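Local coordinates for protein short chain dehydrogenase/reductase (Acinetobacter baumannii, PDB 4IUY) that probably catalyses NAD(P)-dependent oxidation or reduction, as other short-chain dehydrogenases/reductases do, at residues N162-L167 and V203-P208. Residues are numbered along the deposited sequence; the frame is centred on the assembly and turned at random.
Sequences NITSIL and VNAIAP
I163 and P208 meet at about a right angle, CG2 of I163 resting 3.9 Å from CG of the proline ring. The same isoleucine also runs alongside I206, both side chains rising from one face of the sheet, and its CD1 comes to 4.1 Å from I206 CB. The first torsion of I163 (chi1 -50°) sets CG2 opposite the backbone N and beside the carbonyl carbon, where it meets P208 CG; the turn at chi2 (-55°) brings CD1 over the root of I206. On the face of N162 and A205 the alanine methyl is a low bump against T164: T164 CG2 lies 4.0 Å from A205 CB. Next along, the CB of A207 fits into the bend of the chain at 164-165, 3.4 Å from T164 OG1 and 3.5 Å from S165 C. The CA atoms of S165 and A207 come to 4.0 Å, consistent with so small a methyl sitting in the bend.

Beneath this relief lies regular parallel pairing. N162 N donates to N204 O, N162 O accepts from I206 N, and T164 N reaches I206 O at 2.7 Å. Beyond I163 the chain leaves the strand and passes alongside P208, and one further backbone bond forms: I166 N donates to P208 O at 3.2 Å, from above the carbonyl plane. An ST turn, S165 OG taking the N-H of L167, lies where the chain enters the 3-10 segment at I166-L167.

Strands 159-163 and 202-208 are neighbours in the Rossmann-fold sheet, joined by the beta-alpha-beta crossover through helix 176-196. That helix lies over the N162 and A205 face, where N162 ND2 bonds T189 and T164 touches L185; separately, its K182 NZ bonds T164 O. Strand 108-111 flanks one side, with N111 holding N162 OD1; strand 262-265 flanks the other, E262 bonding T164 OG1, and helix 244-251 packs on I206.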
loop_
_atom_site.group_PDB
_atom_site.type_symbol
_atom_site.label_atom_id
_atom_site.label_comp_id
_atom_site.label_asym_id
_atom_site.label_seq_id
_atom_site.Cartn_x
_atom_site.Cartn_y
_atom_site.Cartn_z
ATOM N N ASN D 162 -9.382 6.043 15.240
ATOM C CA ASN D 162 -8.467 5.048 15.795
ATOM C C ASN D 162 -7.053 5.560 15.804
ATOM O O ASN D 162 -6.510 5.948 14.774
ATOM C CB ASN D 162 -8.531 3.726 14.995
ATOM C CG ASN D 162 -9.882 3.005 15.153
ATOM O OD1 ASN D 162 -10.454 2.996 16.245
ATOM N ND2 ASN D 162 -10.390 2.407 14.071
ATOM N N ILE D 163 -6.432 5.584 16.968
ATOM C CA ILE D 163 -5.031 5.917 16.962
ATOM C C ILE D 163 -4.248 4.652 16.662
ATOM O O ILE D 163 -4.218 3.707 17.465
ATOM C CB ILE D 163 -4.554 6.536 18.267
ATOM C CG1 ILE D 163 -5.479 7.675 18.682
ATOM C CG2 ILE D 163 -3.123 7.018 18.091
ATOM C CD1 ILE D 163 -5.652 8.718 17.629
ATOM N N THR D 164 -3.647 4.607 15.478
ATOM C CA THR D 164 -2.805 3.464 15.160
ATOM C C THR D 164 -1.341 3.805 15.461
ATOM O O THR D 164 -0.984 4.004 16.613
ATOM C CB THR D 164 -3.045 2.957 13.705
ATOM O OG1 THR D 164 -2.718 3.964 12.732
ATOM C CG2 THR D 164 -4.515 2.537 13.562
ATOM N N SER D 165 -0.523 3.889 14.418
ATOM C CA SER D 165 0.927 4.035 14.509
ATOM C C SER D 165 1.468 3.862 13.095
ATOM O O SER D 165 0.884 3.136 12.283
ATOM C CB SER D 165 1.520 2.924 15.380
ATOM O OG SER D 165 2.941 2.901 15.311
ATOM N N ILE D 166 2.590 4.491 12.791
ATOM C CA ILE D 166 3.219 4.242 11.498
ATOM C C ILE D 166 3.689 2.803 11.420
ATOM O O ILE D 166 3.951 2.281 10.348
ATOM C CB ILE D 166 4.362 5.210 11.185
ATOM C CG1 ILE D 166 5.454 5.139 12.245
ATOM C CG2 ILE D 166 3.840 6.631 11.037
ATOM C CD1 ILE D 166 6.720 5.969 11.840
ATOM N N LEU D 167 3.772 2.157 12.576
ATOM C CA LEU D 167 4.101 0.738 12.639
ATOM C C LEU D 167 2.983 -0.166 12.130
ATOM O O LEU D 167 3.120 -1.375 12.095
ATOM C CB LEU D 167 4.495 0.342 14.056
ATOM C CG LEU D 167 5.851 0.958 14.436
ATOM C CD1 LEU D 167 6.251 0.521 15.807
ATOM C CD2 LEU D 167 6.954 0.596 13.405
ATOM N N VAL D 203 -15.324 6.519 9.900
ATOM C CA VAL D 203 -14.321 5.850 10.709
ATOM C C VAL D 203 -12.944 6.063 10.076
ATOM O O VAL D 203 -12.696 5.659 8.935
ATOM C CB VAL D 203 -14.608 4.338 10.828
ATOM C CG1 VAL D 203 -13.612 3.682 11.781
ATOM C CG2 VAL D 203 -16.075 4.082 11.308
ATOM N N ASN D 204 -12.055 6.704 10.829
ATOM C CA ASN D 204 -10.724 7.042 10.334
ATOM C C ASN D 204 -9.630 6.790 11.360
ATOM O O ASN D 204 -9.897 6.578 12.549
ATOM C CB ASN D 204 -10.685 8.494 9.874
ATOM C CG ASN D 204 -11.567 8.734 8.691
ATOM O OD1 ASN D 204 -11.242 8.342 7.560
ATOM N ND2 ASN D 204 -12.731 9.317 8.942
ATOM N N ALA D 205 -8.390 6.809 10.892
ATOM C CA ALA D 205 -7.256 6.527 11.752
ATOM C C ALA D 205 -6.213 7.625 11.699
ATOM O O ALA D 205 -6.046 8.289 10.690
ATOM C CB ALA D 205 -6.615 5.155 11.360
ATOM N N ILE D 206 -5.500 7.793 12.800
ATOM C CA ILE D 206 -4.320 8.621 12.833
ATOM C C ILE D 206 -3.135 7.765 13.251
ATOM O O ILE D 206 -3.214 7.025 14.244
ATOM C CB ILE D 206 -4.487 9.775 13.822
ATOM C CG1 ILE D 206 -5.601 10.696 13.311
ATOM C CG2 ILE D 206 -3.145 10.520 13.970
ATOM C CD1 ILE D 206 -6.073 11.741 14.306
ATOM N N ALA D 207 -2.050 7.864 12.486
ATOM C CA ALA D 207 -0.850 7.069 12.708
ATOM C C ALA D 207 0.322 7.970 13.093
ATOM O O ALA D 207 1.002 8.516 12.237
ATOM C CB ALA D 207 -0.505 6.264 11.435
ATOM N N PRO D 208 0.558 8.136 14.395
ATOM C CA PRO D 208 1.681 8.968 14.826
ATOM C C PRO D 208 3.003 8.257 14.569
ATOM O O PRO D 208 3.026 7.025 14.620
ATOM C CB PRO D 208 1.468 9.083 16.347
ATOM C CG PRO D 208 0.098 8.550 16.598
ATOM C CD PRO D 208 -0.176 7.567 15.537
#